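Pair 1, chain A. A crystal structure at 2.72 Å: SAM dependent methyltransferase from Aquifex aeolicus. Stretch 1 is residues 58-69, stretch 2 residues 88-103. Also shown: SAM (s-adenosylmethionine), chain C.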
# COMPACT_ATOMS: atom_id res chain seq x y z
N MET A 58 6.79 9.57 8.73
CA MET A 58 6.85 10.53 7.63
C MET A 58 5.76 11.57 7.51
O MET A 58 5.97 12.58 6.85
CB MET A 58 6.98 9.80 6.30
CG MET A 58 8.41 9.41 5.96
SD MET A 58 8.66 9.09 4.20
CE MET A 58 8.49 10.75 3.55
N VAL A 59 4.60 11.36 8.11
CA VAL A 59 3.55 12.35 8.02
C VAL A 59 3.57 13.18 9.30
O VAL A 59 3.06 14.29 9.34
CB VAL A 59 2.17 11.69 7.83
CG1 VAL A 59 2.16 10.89 6.54
CG2 VAL A 59 1.83 10.82 9.02
N GLY A 60 4.20 12.64 10.33
CA GLY A 60 4.32 13.34 11.59
C GLY A 60 3.06 13.59 12.40
O GLY A 60 1.97 13.19 12.02
N GLU A 61 3.26 14.26 13.52
CA GLU A 61 2.19 14.62 14.45
C GLU A 61 0.98 15.21 13.72
O GLU A 61 -0.15 14.97 14.10
CB GLU A 61 2.75 15.63 15.45
CG GLU A 61 3.43 16.83 14.74
CD GLU A 61 4.05 17.88 15.68
OE1 GLU A 61 4.51 18.94 15.17
OE2 GLU A 61 4.08 17.64 16.92
N LYS A 62 1.24 15.97 12.66
CA LYS A 62 0.20 16.62 11.86
C LYS A 62 -0.52 15.75 10.83
O LYS A 62 -1.67 16.03 10.49
CB LYS A 62 0.78 17.86 11.14
CG LYS A 62 0.69 19.17 11.91
CD LYS A 62 1.52 19.14 13.21
CE LYS A 62 1.28 20.40 14.06
NZ LYS A 62 2.13 20.44 15.30
N GLY A 63 0.15 14.72 10.32
CA GLY A 63 -0.47 13.86 9.33
C GLY A 63 -1.31 12.73 9.91
O GLY A 63 -1.54 12.64 11.12
N LYS A 64 -1.77 11.84 9.04
CA LYS A 64 -2.58 10.74 9.51
C LYS A 64 -2.39 9.52 8.62
O LYS A 64 -2.12 9.64 7.43
CB LYS A 64 -4.05 11.14 9.52
CG LYS A 64 -4.88 10.38 10.53
CD LYS A 64 -6.35 10.73 10.39
CE LYS A 64 -6.59 12.23 10.51
NZ LYS A 64 -8.02 12.54 10.31
N VAL A 65 -2.51 8.34 9.21
CA VAL A 65 -2.35 7.12 8.45
C VAL A 65 -3.55 6.20 8.61
O VAL A 65 -3.82 5.72 9.70
CB VAL A 65 -1.08 6.34 8.89
CG1 VAL A 65 -0.95 5.07 8.08
CG2 VAL A 65 0.16 7.20 8.72
N TYR A 66 -4.27 5.96 7.53
CA TYR A 66 -5.40 5.05 7.58
C TYR A 66 -4.90 3.72 7.07
O TYR A 66 -4.52 3.60 5.91
CB TYR A 66 -6.55 5.53 6.70
CG TYR A 66 -7.27 6.74 7.23
CD1 TYR A 66 -8.07 6.65 8.36
CD2 TYR A 66 -7.12 7.98 6.61
CE1 TYR A 66 -8.69 7.76 8.88
CE2 TYR A 66 -7.74 9.10 7.12
CZ TYR A 66 -8.52 8.98 8.25
OH TYR A 66 -9.11 10.09 8.78
N ALA A 67 -4.89 2.72 7.94
CA ALA A 67 -4.43 1.39 7.57
C ALA A 67 -5.61 0.44 7.45
O ALA A 67 -6.14 -0.02 8.45
CB ALA A 67 -3.46 0.88 8.63
N ILE A 68 -6.02 0.13 6.23
CA ILE A 68 -7.14 -0.77 6.02
C ILE A 68 -6.70 -2.19 5.68
O ILE A 68 -5.54 -2.45 5.46
CB ILE A 68 -8.06 -0.28 4.90
CG1 ILE A 68 -7.23 -0.05 3.63
CG2 ILE A 68 -8.79 0.98 5.33
CD1 ILE A 68 -8.05 0.29 2.39
N ASP A 69 -7.66 -3.09 5.64
CA ASP A 69 -7.40 -4.48 5.32
C ASP A 69 -8.71 -5.24 5.43
O ASP A 69 -9.42 -5.13 6.42
CB ASP A 69 -6.38 -5.07 6.28
CG ASP A 69 -5.68 -6.29 5.69
OD1 ASP A 69 -6.38 -7.23 5.26
OD2 ASP A 69 -4.44 -6.30 5.64
N LYS A 88 0.68 7.26 17.47
CA LYS A 88 -0.53 8.03 17.72
C LYS A 88 -1.33 8.55 16.52
O LYS A 88 -2.52 8.80 16.64
CB LYS A 88 -0.20 9.20 18.65
CG LYS A 88 0.47 8.76 19.94
CD LYS A 88 -0.51 8.14 20.97
CE LYS A 88 -1.29 9.21 21.72
NZ LYS A 88 -1.80 8.72 23.04
N ASN A 89 -0.70 8.71 15.36
CA ASN A 89 -1.41 9.22 14.20
C ASN A 89 -1.96 8.16 13.27
O ASN A 89 -2.33 8.45 12.13
CB ASN A 89 -0.51 10.15 13.41
CG ASN A 89 0.72 9.45 12.85
OD1 ASN A 89 1.50 10.05 12.12
ND2 ASN A 89 0.90 8.18 13.20
N VAL A 90 -2.01 6.91 13.73
CA VAL A 90 -2.51 5.86 12.87
C VAL A 90 -3.86 5.33 13.27
O VAL A 90 -4.11 5.03 14.43
CB VAL A 90 -1.54 4.67 12.81
CG1 VAL A 90 -2.02 3.67 11.75
CG2 VAL A 90 -0.15 5.16 12.49
N GLU A 91 -4.72 5.21 12.27
CA GLU A 91 -6.07 4.72 12.46
C GLU A 91 -6.23 3.42 11.64
O GLU A 91 -6.21 3.44 10.41
CB GLU A 91 -7.04 5.81 12.00
CG GLU A 91 -8.41 5.77 12.63
CD GLU A 91 -8.40 6.02 14.12
OE1 GLU A 91 -8.06 7.14 14.56
OE2 GLU A 91 -8.74 5.10 14.87
N VAL A 92 -6.36 2.30 12.34
CA VAL A 92 -6.51 0.99 11.69
C VAL A 92 -7.98 0.63 11.48
O VAL A 92 -8.75 0.58 12.43
CB VAL A 92 -5.86 -0.13 12.53
CG1 VAL A 92 -5.97 -1.45 11.80
CG2 VAL A 92 -4.40 0.22 12.81
N LEU A 93 -8.36 0.37 10.24
CA LEU A 93 -9.75 0.07 9.92
C LEU A 93 -10.02 -1.24 9.16
O LEU A 93 -9.20 -1.72 8.37
CB LEU A 93 -10.36 1.23 9.13
CG LEU A 93 -10.25 2.67 9.67
CD1 LEU A 93 -10.85 3.65 8.68
CD2 LEU A 93 -10.96 2.77 11.00
N LYS A 94 -11.21 -1.79 9.41
CA LYS A 94 -11.68 -3.02 8.76
C LYS A 94 -12.30 -2.66 7.41
O LYS A 94 -13.33 -1.99 7.34
CB LYS A 94 -12.71 -3.70 9.65
CG LYS A 94 -13.41 -4.87 9.02
CD LYS A 94 -12.46 -5.99 8.73
CE LYS A 94 -13.16 -7.12 7.99
NZ LYS A 94 -13.67 -6.72 6.64
N SER A 95 -11.66 -3.11 6.34
CA SER A 95 -12.11 -2.83 4.98
C SER A 95 -12.91 -3.95 4.34
O SER A 95 -12.90 -5.10 4.80
CB SER A 95 -10.88 -2.50 4.11
OG SER A 95 -11.13 -2.66 2.72
N GLU A 96 -13.61 -3.60 3.27
CA GLU A 96 -14.42 -4.54 2.51
C GLU A 96 -13.79 -4.54 1.13
O GLU A 96 -13.20 -3.55 0.73
CB GLU A 96 -15.86 -4.05 2.44
CG GLU A 96 -16.91 -5.13 2.59
CD GLU A 96 -16.85 -5.82 3.94
OE1 GLU A 96 -16.59 -5.14 4.96
OE2 GLU A 96 -17.10 -7.04 3.99
N GLU A 97 -13.92 -5.63 0.40
CA GLU A 97 -13.30 -5.75 -0.92
C GLU A 97 -13.24 -4.50 -1.79
O GLU A 97 -12.16 -4.06 -2.17
CB GLU A 97 -13.94 -6.90 -1.69
CG GLU A 97 -13.19 -7.32 -2.95
CD GLU A 97 -11.74 -7.71 -2.69
OE1 GLU A 97 -11.45 -8.39 -1.68
OE2 GLU A 97 -10.88 -7.33 -3.52
N ASN A 98 -14.38 -3.90 -2.11
CA ASN A 98 -14.32 -2.71 -2.96
C ASN A 98 -14.94 -1.47 -2.35
O ASN A 98 -15.42 -0.59 -3.06
CB ASN A 98 -14.99 -2.99 -4.31
CG ASN A 98 -14.38 -4.18 -5.02
OD1 ASN A 98 -14.96 -5.26 -5.04
ND2 ASN A 98 -13.20 -3.98 -5.59
N LYS A 99 -14.92 -1.42 -1.02
CA LYS A 99 -15.48 -0.30 -0.29
C LYS A 99 -14.55 0.17 0.82
O LYS A 99 -14.21 -0.61 1.72
CB LYS A 99 -16.81 -0.70 0.35
CG LYS A 99 -17.79 -1.38 -0.55
CD LYS A 99 -19.14 -1.45 0.17
CE LYS A 99 -20.10 -2.46 -0.43
NZ LYS A 99 -19.74 -3.84 -0.02
N ILE A 100 -14.16 1.44 0.77
CA ILE A 100 -13.28 2.00 1.79
C ILE A 100 -14.16 2.85 2.72
O ILE A 100 -14.86 3.75 2.28
CB ILE A 100 -12.17 2.86 1.14
CG1 ILE A 100 -11.41 2.00 0.13
CG2 ILE A 100 -11.22 3.38 2.21
CD1 ILE A 100 -10.62 2.78 -0.88
N PRO A 101 -14.12 2.56 4.02
CA PRO A 101 -14.92 3.28 5.02
C PRO A 101 -14.54 4.74 5.26
O PRO A 101 -14.62 5.22 6.39
CB PRO A 101 -14.75 2.42 6.26
CG PRO A 101 -13.34 1.94 6.11
CD PRO A 101 -13.26 1.55 4.66
N LEU A 102 -14.16 5.45 4.21
CA LEU A 102 -13.76 6.83 4.35
C LEU A 102 -14.60 7.78 3.50
O LEU A 102 -15.19 7.36 2.50
CB LEU A 102 -12.30 6.98 3.94
CG LEU A 102 -11.17 7.02 4.97
CD1 LEU A 102 -11.39 6.07 6.11
CD2 LEU A 102 -9.90 6.68 4.23
N PRO A 103 -14.70 9.05 3.91
CA PRO A 103 -15.49 10.00 3.10
C PRO A 103 -14.68 10.49 1.90
O PRO A 103 -13.45 10.40 1.90
CB PRO A 103 -15.81 11.13 4.09
CG PRO A 103 -14.70 11.06 5.09
CD PRO A 103 -14.50 9.57 5.27
N SAM C . 1.62 -4.68 2.77
CA SAM C . 1.88 -5.59 3.93
C SAM C . 3.30 -5.44 4.41
O SAM C . 4.04 -4.65 3.82
OXT SAM C . 3.63 -6.17 5.40
CB SAM C . 1.63 -7.04 3.51
CG SAM C . 0.37 -7.11 2.75
SD SAM C . -0.23 -8.70 2.09
CE SAM C . 0.95 -9.04 0.78
C5' SAM C . -1.68 -8.18 1.30
C4' SAM C . -2.84 -7.84 2.22
O4' SAM C . -3.86 -7.38 1.34
C3' SAM C . -3.49 -9.08 2.86
O3' SAM C . -3.20 -8.97 4.28
C2' SAM C . -4.98 -8.93 2.65
O2' SAM C . -5.85 -9.18 3.74
C1' SAM C . -5.05 -7.52 1.99
N9 SAM C . -6.08 -7.31 0.98
C8 SAM C . -6.47 -8.10 -0.08
N7 SAM C . -7.41 -7.57 -0.79
C5 SAM C . -7.67 -6.35 -0.17
C6 SAM C . -8.58 -5.29 -0.45
N6 SAM C . -9.44 -5.35 -1.50
N1 SAM C . -8.59 -4.18 0.38
C2 SAM C . -7.72 -4.17 1.42
N3 SAM C . -6.83 -5.10 1.77
C4 SAM C . -6.85 -6.17 0.93

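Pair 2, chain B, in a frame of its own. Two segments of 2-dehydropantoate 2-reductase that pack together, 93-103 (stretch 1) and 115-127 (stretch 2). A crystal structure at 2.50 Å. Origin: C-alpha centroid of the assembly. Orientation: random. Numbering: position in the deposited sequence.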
# COMPACT_ATOMS: atom_id res chain seq x y z
N VAL B 93 23.19 -25.24 -17.44
CA VAL B 93 24.31 -24.97 -16.53
C VAL B 93 25.68 -25.30 -17.13
O VAL B 93 25.95 -26.44 -17.52
CB VAL B 93 24.10 -25.68 -15.15
CG1 VAL B 93 25.33 -25.56 -14.26
CG2 VAL B 93 22.88 -25.12 -14.44
N GLU B 94 26.52 -24.27 -17.23
CA GLU B 94 27.93 -24.42 -17.58
C GLU B 94 28.72 -23.81 -16.42
O GLU B 94 28.13 -23.14 -15.56
CB GLU B 94 28.23 -23.70 -18.91
CG GLU B 94 29.62 -23.93 -19.51
CD GLU B 94 30.05 -25.40 -19.53
OE1 GLU B 94 29.39 -26.21 -20.21
OE2 GLU B 94 31.06 -25.73 -18.87
N GLU B 95 30.02 -24.05 -16.37
CA GLU B 95 30.91 -23.44 -15.38
C GLU B 95 30.85 -21.91 -15.50
O GLU B 95 31.34 -21.33 -16.47
CB GLU B 95 32.34 -23.94 -15.57
CG GLU B 95 33.36 -23.37 -14.59
CD GLU B 95 34.79 -23.48 -15.08
OE1 GLU B 95 35.00 -23.56 -16.32
OE2 GLU B 95 35.71 -23.47 -14.24
N GLY B 96 30.22 -21.28 -14.51
CA GLY B 96 30.04 -19.83 -14.52
C GLY B 96 28.59 -19.37 -14.59
O GLY B 96 28.30 -18.20 -14.35
N THR B 97 27.69 -20.29 -14.95
CA THR B 97 26.26 -20.03 -14.94
C THR B 97 25.83 -19.80 -13.50
O THR B 97 26.28 -20.50 -12.59
CB THR B 97 25.44 -21.23 -15.51
OG1 THR B 97 25.97 -21.62 -16.78
CG2 THR B 97 23.95 -20.88 -15.66
N GLN B 98 25.00 -18.79 -13.30
CA GLN B 98 24.44 -18.52 -11.98
C GLN B 98 22.92 -18.57 -11.98
O GLN B 98 22.27 -18.20 -12.96
CB GLN B 98 24.98 -17.20 -11.42
CG GLN B 98 25.23 -16.11 -12.44
CD GLN B 98 26.25 -15.10 -11.97
OE1 GLN B 98 26.28 -14.73 -10.79
NE2 GLN B 98 27.10 -14.64 -12.88
N ILE B 99 22.36 -19.06 -10.88
CA ILE B 99 20.94 -19.38 -10.81
C ILE B 99 20.21 -18.43 -9.85
O ILE B 99 20.55 -18.33 -8.67
CB ILE B 99 20.73 -20.86 -10.41
CG1 ILE B 99 21.57 -21.78 -11.31
CG2 ILE B 99 19.27 -21.24 -10.50
CD1 ILE B 99 21.87 -23.15 -10.75
N LEU B 100 19.22 -17.72 -10.39
CA LEU B 100 18.47 -16.73 -9.62
C LEU B 100 17.06 -17.22 -9.33
O LEU B 100 16.27 -17.42 -10.25
CB LEU B 100 18.45 -15.38 -10.35
CG LEU B 100 17.64 -14.17 -9.86
CD1 LEU B 100 17.86 -13.89 -8.39
CD2 LEU B 100 18.03 -12.95 -10.67
N THR B 101 16.77 -17.44 -8.06
CA THR B 101 15.45 -17.89 -7.65
C THR B 101 14.56 -16.72 -7.15
O THR B 101 14.98 -15.91 -6.32
CB THR B 101 15.56 -19.09 -6.66
OG1 THR B 101 14.35 -19.86 -6.69
CG2 THR B 101 15.85 -18.64 -5.24
N LEU B 102 13.35 -16.63 -7.70
CA LEU B 102 12.42 -15.55 -7.37
C LEU B 102 11.10 -16.07 -6.82
O LEU B 102 10.15 -15.31 -6.59
CB LEU B 102 12.14 -14.68 -8.59
CG LEU B 102 13.14 -13.61 -9.03
CD1 LEU B 102 12.74 -13.08 -10.38
CD2 LEU B 102 13.21 -12.49 -8.02
N GLN B 103 11.04 -17.38 -6.62
CA GLN B 103 9.84 -18.06 -6.15
C GLN B 103 9.58 -17.85 -4.67
O GLN B 103 10.41 -17.28 -3.96
CB GLN B 103 9.91 -19.55 -6.50
CG GLN B 103 11.25 -19.95 -7.11
CD GLN B 103 11.45 -21.45 -7.20
OE1 GLN B 103 12.41 -21.98 -6.64
NE2 GLN B 103 10.55 -22.14 -7.89
N LEU B 115 21.70 -29.13 -5.40
CA LEU B 115 21.59 -29.73 -6.71
C LEU B 115 22.70 -29.29 -7.66
O LEU B 115 23.20 -30.11 -8.44
CB LEU B 115 20.22 -29.41 -7.31
CG LEU B 115 19.50 -30.62 -7.91
CD1 LEU B 115 18.00 -30.48 -7.76
CD2 LEU B 115 19.88 -30.86 -9.37
N PHE B 116 23.11 -28.03 -7.58
CA PHE B 116 24.05 -27.45 -8.56
C PHE B 116 25.35 -26.91 -7.99
O PHE B 116 26.42 -27.14 -8.55
CB PHE B 116 23.35 -26.38 -9.40
CG PHE B 116 22.15 -26.90 -10.15
CD1 PHE B 116 22.32 -27.71 -11.27
CD2 PHE B 116 20.86 -26.59 -9.73
CE1 PHE B 116 21.21 -28.20 -11.97
CE2 PHE B 116 19.75 -27.07 -10.42
CZ PHE B 116 19.93 -27.88 -11.54
N GLY B 117 25.26 -26.17 -6.88
CA GLY B 117 26.43 -25.55 -6.26
C GLY B 117 26.03 -24.26 -5.58
O GLY B 117 25.36 -23.42 -6.17
N ALA B 118 26.44 -24.12 -4.32
CA ALA B 118 26.02 -23.00 -3.47
C ALA B 118 26.56 -21.64 -3.91
O ALA B 118 25.95 -20.61 -3.65
CB ALA B 118 26.36 -23.27 -2.01
N GLU B 119 27.71 -21.63 -4.59
CA GLU B 119 28.30 -20.39 -5.09
C GLU B 119 27.70 -19.93 -6.43
O GLU B 119 28.17 -18.95 -7.01
CB GLU B 119 29.83 -20.48 -5.17
CG GLU B 119 30.39 -21.50 -6.15
CD GLU B 119 30.54 -22.89 -5.54
OE1 GLU B 119 29.51 -23.56 -5.33
OE2 GLU B 119 31.69 -23.30 -5.29
N ARG B 120 26.68 -20.64 -6.90
CA ARG B 120 25.94 -20.25 -8.11
C ARG B 120 24.62 -19.57 -7.76
O ARG B 120 24.02 -18.91 -8.61
CB ARG B 120 25.64 -21.47 -9.00
CG ARG B 120 26.75 -22.52 -9.08
CD ARG B 120 26.35 -23.67 -10.00
NE ARG B 120 26.86 -23.49 -11.36
CZ ARG B 120 27.84 -24.21 -11.90
NH1 ARG B 120 28.24 -23.95 -13.13
NH2 ARG B 120 28.43 -25.18 -11.21
N ILE B 121 24.18 -19.72 -6.52
CA ILE B 121 22.79 -19.41 -6.15
C ILE B 121 22.60 -17.97 -5.69
O ILE B 121 23.32 -17.48 -4.82
CB ILE B 121 22.24 -20.43 -5.11
CG1 ILE B 121 22.47 -21.87 -5.58
CG2 ILE B 121 20.75 -20.20 -4.81
CD1 ILE B 121 21.94 -22.21 -6.98
N ILE B 122 21.63 -17.30 -6.29
CA ILE B 122 21.24 -15.95 -5.90
C ILE B 122 19.74 -15.94 -5.55
O ILE B 122 18.89 -16.40 -6.32
CB ILE B 122 21.59 -14.89 -6.99
CG1 ILE B 122 23.10 -14.75 -7.16
CG2 ILE B 122 21.04 -13.51 -6.64
CD1 ILE B 122 23.69 -15.52 -8.32
N GLY B 123 19.43 -15.43 -4.37
CA GLY B 123 18.05 -15.32 -3.94
C GLY B 123 17.50 -13.94 -4.21
O GLY B 123 18.13 -12.93 -3.86
N GLY B 124 16.34 -13.90 -4.83
CA GLY B 124 15.62 -12.66 -5.05
C GLY B 124 14.25 -12.72 -4.41
O GLY B 124 13.39 -13.49 -4.85
N VAL B 125 14.06 -11.96 -3.34
CA VAL B 125 12.70 -11.77 -2.80
C VAL B 125 12.05 -10.66 -3.61
O VAL B 125 12.47 -9.50 -3.58
CB VAL B 125 12.65 -11.54 -1.25
CG1 VAL B 125 13.84 -10.78 -0.76
CG2 VAL B 125 11.35 -10.86 -0.81
N ALA B 126 11.04 -11.05 -4.39
CA ALA B 126 10.31 -10.14 -5.26
C ALA B 126 8.94 -9.85 -4.67
O ALA B 126 8.34 -10.72 -4.05
CB ALA B 126 10.17 -10.74 -6.64
N PHE B 127 8.46 -8.63 -4.86
CA PHE B 127 7.10 -8.29 -4.44
C PHE B 127 6.33 -7.69 -5.60
O PHE B 127 6.60 -6.57 -6.03
CB PHE B 127 7.10 -7.35 -3.23
CG PHE B 127 5.83 -7.39 -2.44
CD1 PHE B 127 5.68 -8.30 -1.39
CD2 PHE B 127 4.77 -6.53 -2.73
CE1 PHE B 127 4.50 -8.36 -0.65
CE2 PHE B 127 3.59 -6.58 -2.00
CZ PHE B 127 3.45 -7.49 -0.96
O HOH W 1 10.55 -13.76 -4.40

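What backbone arrangement do the two pairs share? In each, two neighbouring strands run parallel with their axes inclined by 22°, and 14 central residues superpose with an RMSD of 0.5 Å. Four rungs of the hydrogen-bond ladder are the same. In pair 1, Val65(A) N donates to Asn89(A) O (2.9 Å) and Glu91(A) N to Val65(A) O (2.8 Å); Ala67(A) N then reaches Glu91(A) O (2.9 Å), and Leu93(A) N reaches Ala67(A) O (2.9 Å). Pair 2 repeats each of these four rungs at matching positions: Ile99(B) N to Arg120(B) O and Ile122(B) N to Ile99(B) O, both 2.8 Å, then Thr101(B) N to Ile122(B) O (2.9 Å) and Gly124(B) N to Thr101(B) O (2.8 Å). Pair 1 adds Ser95(A) N to Asp69(A) O (3.0 Å).

How is the face carrying Val65(A) and Ala67(A) filled? Val65(A) CB lies 3.9 Å from Val90(A) CG2, and the matching Ile99(B) CB lies 3.9 Å from Ile121(B) CD1, so branched side chains meet in both. One step on, Ala67(A) CB approaches Val92(A) CG2 at 4.3 Å. Pair 2 places the larger side chain on the first strand instead: Thr101(B) matches Ala67(A), while Gly123(B) takes the place of Val92(A).

What happens on the other face? Tyr66(A) lays its ring beside the second strand, with CD1 3.9 Å from Glu91(A) CB, and Leu102(A) CD2 sits over one ring face, 3.9 Å from Tyr66(A) CD2. At the matching position Leu100(B) is smaller, and its CD1 packs 3.6 Å from Ile122(B) CG2, an apolar residue where pair 1 has Glu91(A). Further along, Ile68(A) CG2 meets Leu93(A) CB at 4.1 Å. Their counterparts are Leu102(B) and Gly124(B); a CB on this glycine would clash with Leu102(B) CD2 at 2.7 Å. The leucine instead extends across the glycine, and its CD2 reaches Ala126(B) CB at 3.8 Å.

How is the approach to the first strand held against the second stretch? Asn89(A) and Arg120(B) match, and both point toward the other stretch. Asn89(A) is short, its CB 3.5 Å from Gly63(A) O. Arg120(B) reaches farther: NE donates to Thr97(B) O (3.3 Å), and NH1 makes a weak hydrogen bond to Glu94(B) O (2.6 Å). Its guanidinium thereby ties down the type II turn from Glu94(B) to Thr97(B), while Val93(B) CG1 covers one guanidinium face, 3.5 Å from Arg120(B) NH1. In pair 1 the corresponding approach is a type I turn, from Gly60(A) to Gly63(A).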